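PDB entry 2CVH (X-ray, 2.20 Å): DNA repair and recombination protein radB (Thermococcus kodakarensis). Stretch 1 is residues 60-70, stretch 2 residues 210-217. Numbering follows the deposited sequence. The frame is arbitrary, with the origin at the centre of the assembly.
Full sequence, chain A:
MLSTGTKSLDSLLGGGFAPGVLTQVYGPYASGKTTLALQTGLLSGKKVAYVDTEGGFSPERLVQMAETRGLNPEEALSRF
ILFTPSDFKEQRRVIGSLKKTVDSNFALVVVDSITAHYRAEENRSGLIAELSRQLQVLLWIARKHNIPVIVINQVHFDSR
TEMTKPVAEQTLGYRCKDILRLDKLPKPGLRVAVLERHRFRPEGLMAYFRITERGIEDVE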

# COMPACT_ATOMS: atom_id res chain seq x y z
N GLU A 60 17.96 -1.02 -2.40
CA GLU A 60 18.60 -0.64 -3.67
C GLU A 60 17.64 0.08 -4.61
O GLU A 60 18.00 1.08 -5.25
CB GLU A 60 19.15 -1.86 -4.40
CG GLU A 60 20.38 -2.43 -3.78
CD GLU A 60 20.11 -3.53 -2.78
OE1 GLU A 60 18.96 -3.67 -2.28
OE2 GLU A 60 21.06 -4.26 -2.48
N ARG A 61 16.42 -0.47 -4.70
CA ARG A 61 15.37 0.10 -5.55
C ARG A 61 15.01 1.51 -5.05
O ARG A 61 14.89 2.45 -5.86
CB ARG A 61 14.16 -0.84 -5.57
CG ARG A 61 13.05 -0.45 -6.53
CD ARG A 61 13.53 -0.40 -7.98
NE ARG A 61 12.41 -0.22 -8.90
CZ ARG A 61 12.25 0.81 -9.72
NH1 ARG A 61 13.15 1.78 -9.77
NH2 ARG A 61 11.16 0.89 -10.46
N LEU A 62 14.91 1.67 -3.73
CA LEU A 62 14.61 2.99 -3.16
C LEU A 62 15.78 3.95 -3.40
O LEU A 62 15.59 5.13 -3.68
CB LEU A 62 14.32 2.88 -1.67
CG LEU A 62 14.00 4.26 -1.08
CD1 LEU A 62 12.56 4.66 -1.45
CD2 LEU A 62 14.19 4.24 0.41
N VAL A 63 17.01 3.44 -3.25
CA VAL A 63 18.23 4.21 -3.51
C VAL A 63 18.21 4.67 -4.97
O VAL A 63 18.45 5.84 -5.28
CB VAL A 63 19.51 3.34 -3.27
CG1 VAL A 63 20.76 4.07 -3.73
CG2 VAL A 63 19.62 2.96 -1.81
N GLN A 64 17.93 3.74 -5.88
CA GLN A 64 17.85 4.05 -7.30
C GLN A 64 16.83 5.14 -7.50
O GLN A 64 17.13 6.20 -8.05
CB GLN A 64 17.44 2.82 -8.10
CG GLN A 64 17.37 3.06 -9.60
CD GLN A 64 17.10 1.79 -10.40
OE1 GLN A 64 17.75 1.53 -11.42
NE2 GLN A 64 16.14 0.99 -9.94
N MET A 65 15.63 4.90 -6.97
CA MET A 65 14.55 5.88 -7.09
C MET A 65 14.96 7.24 -6.50
O MET A 65 14.76 8.27 -7.13
CB MET A 65 13.29 5.34 -6.41
CG MET A 65 12.75 4.08 -7.08
SD MET A 65 11.39 3.29 -6.20
CE MET A 65 10.42 4.80 -5.85
N ALA A 66 15.59 7.23 -5.33
CA ALA A 66 16.02 8.48 -4.67
C ALA A 66 17.03 9.24 -5.54
O ALA A 66 16.84 10.41 -5.85
CB ALA A 66 16.62 8.18 -3.29
N GLU A 67 18.08 8.54 -5.98
CA GLU A 67 19.12 9.14 -6.80
C GLU A 67 18.61 9.70 -8.09
O GLU A 67 18.86 10.87 -8.39
CB GLU A 67 20.20 8.11 -7.13
CG GLU A 67 21.15 7.82 -6.02
CD GLU A 67 22.05 6.67 -6.36
OE1 GLU A 67 23.17 6.62 -5.82
OE2 GLU A 67 21.64 5.80 -7.15
N THR A 68 17.89 8.87 -8.86
CA THR A 68 17.36 9.27 -10.16
C THR A 68 16.45 10.49 -10.11
O THR A 68 16.07 11.03 -11.16
CB THR A 68 16.60 8.14 -10.86
OG1 THR A 68 17.28 6.90 -10.66
CG2 THR A 68 16.59 8.40 -12.34
N ARG A 69 16.10 10.93 -8.91
CA ARG A 69 15.26 12.10 -8.74
C ARG A 69 16.07 13.15 -7.95
O ARG A 69 15.53 14.12 -7.42
CB ARG A 69 13.96 11.66 -8.04
CG ARG A 69 13.27 10.49 -8.80
CD ARG A 69 12.19 9.73 -8.01
NE ARG A 69 10.91 10.42 -8.07
CZ ARG A 69 9.93 10.14 -8.92
NH1 ARG A 69 10.06 9.13 -9.77
NH2 ARG A 69 8.88 10.95 -9.00
N GLY A 70 17.40 12.95 -7.94
CA GLY A 70 18.34 13.80 -7.23
C GLY A 70 18.05 14.03 -5.76
O GLY A 70 18.26 15.13 -5.27
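Stretch 2, residues 210-217: RITERGIE

Stretch 2 is a β-hairpin whose turn rests against the last turns of the helix in stretch 1. Its strands, 210-212 and 215-217, run antiparallel, paired by R210 N to E217 O and E217 N to R210 O (both 2.8 Å) and by T212 N to G215 O (3.0 Å). A type I turn from T212 to G215 joins them, closed by G215 N to T212 O at 3.1 Å. The closest CA atoms are those of M65 and R214, 4.7 Å apart.

Arginines of stretch 1 bring donors to the turn's carbonyls: E213 O and R214 O have no backbone partner within the hairpin, and T212 O takes donors besides G215 N. The R61 side chain reaches out from the helix to the turn, so that its guanidinium meets it edge-on: NH2 donates to T212 O at 2.7 Å, while NH1 makes weak bonds to E213 O (2.9 Å) and T212 O (3.3 Å). T212 O thus accepts from both the turn and the helix. R69, beyond the regular helix, gives NH1 to R214 O at 2.7 Å, and its NH2 bonds weakly to a water at 3.3 Å that lies 2.6 Å from I216 O. The long, many-donor arginine side chain suits both places.

Between these polar contacts, M65 packs its CG 3.8 Å from G215 CA. Glycine fits here doubly: its backbone angles disfavour any CB, and an ideal CB would lie 3.0 Å from M65 CE.

R214 returns a weak bond, NE to T68 O at 3.4 Å, and its CG lies 3.3 Å from T68 CG2. The T68 hydroxyl is satisfied within its own stretch, OG1 donating to Q64 O at 2.7 Å. Within the hairpin, T212 OG1 accepts from R214 N (3.0 Å) and donates to E217 OE1 (2.5 Å), while R214 NH1 forms a salt bridge with E217 OE2 at 3.2 Å.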

# COMPACT_ATOMS: atom_id res chain seq x y z
N ARG A 210 3.86 4.02 -15.84
CA ARG A 210 4.88 3.04 -16.23
C ARG A 210 5.93 2.89 -15.13
O ARG A 210 6.22 3.83 -14.40
CB ARG A 210 5.55 3.40 -17.58
CG ARG A 210 6.10 4.77 -17.63
CD ARG A 210 6.62 5.15 -19.00
NE ARG A 210 6.82 6.60 -19.07
CZ ARG A 210 8.00 7.22 -19.02
NH1 ARG A 210 9.12 6.51 -18.89
NH2 ARG A 210 8.06 8.53 -19.13
N ILE A 211 6.40 1.68 -14.95
CA ILE A 211 7.43 1.38 -13.98
C ILE A 211 8.75 1.59 -14.70
O ILE A 211 9.00 0.93 -15.71
CB ILE A 211 7.35 -0.08 -13.48
CG1 ILE A 211 5.99 -0.28 -12.75
CG2 ILE A 211 8.60 -0.40 -12.60
CD1 ILE A 211 5.73 -1.70 -12.25
N THR A 212 9.53 2.55 -14.22
CA THR A 212 10.83 2.87 -14.81
C THR A 212 11.91 2.81 -13.73
O THR A 212 11.66 2.41 -12.60
CB THR A 212 10.84 4.28 -15.39
OG1 THR A 212 10.81 5.24 -14.31
CG2 THR A 212 9.67 4.49 -16.32
N GLU A 213 13.12 3.23 -14.10
CA GLU A 213 14.24 3.24 -13.17
C GLU A 213 13.98 4.27 -12.08
O GLU A 213 14.47 4.11 -10.97
CB GLU A 213 15.54 3.57 -13.89
CG GLU A 213 16.18 2.38 -14.57
CD GLU A 213 15.65 2.10 -15.97
OE1 GLU A 213 16.47 2.06 -16.90
OE2 GLU A 213 14.42 1.91 -16.14
N ARG A 214 13.18 5.29 -12.40
CA ARG A 214 12.86 6.35 -11.44
C ARG A 214 11.72 5.99 -10.49
O ARG A 214 11.34 6.81 -9.65
CB ARG A 214 12.49 7.64 -12.14
CG ARG A 214 13.42 8.03 -13.25
CD ARG A 214 13.05 9.39 -13.83
NE ARG A 214 13.17 10.46 -12.83
CZ ARG A 214 12.47 11.58 -12.86
NH1 ARG A 214 11.59 11.79 -13.83
NH2 ARG A 214 12.60 12.49 -11.89
N GLY A 215 11.17 4.79 -10.62
CA GLY A 215 10.06 4.38 -9.78
C GLY A 215 8.81 4.18 -10.64
O GLY A 215 8.68 3.20 -11.37
N ILE A 216 7.93 5.16 -10.61
CA ILE A 216 6.69 5.11 -11.37
C ILE A 216 6.52 6.45 -12.02
O ILE A 216 6.71 7.49 -11.40
CB ILE A 216 5.49 4.75 -10.47
CG1 ILE A 216 5.37 3.22 -10.37
CG2 ILE A 216 4.21 5.37 -11.01
CD1 ILE A 216 4.42 2.74 -9.32
N GLU A 217 6.24 6.43 -13.31
CA GLU A 217 6.09 7.67 -14.06
C GLU A 217 4.83 7.72 -14.88
O GLU A 217 4.16 6.71 -15.09
CB GLU A 217 7.31 7.87 -14.99
CG GLU A 217 8.62 8.00 -14.21
CD GLU A 217 9.78 8.39 -15.09
OE1 GLU A 217 10.60 7.52 -15.39
OE2 GLU A 217 9.91 9.57 -15.45
O HOH W 1 6.70 10.10 -11.38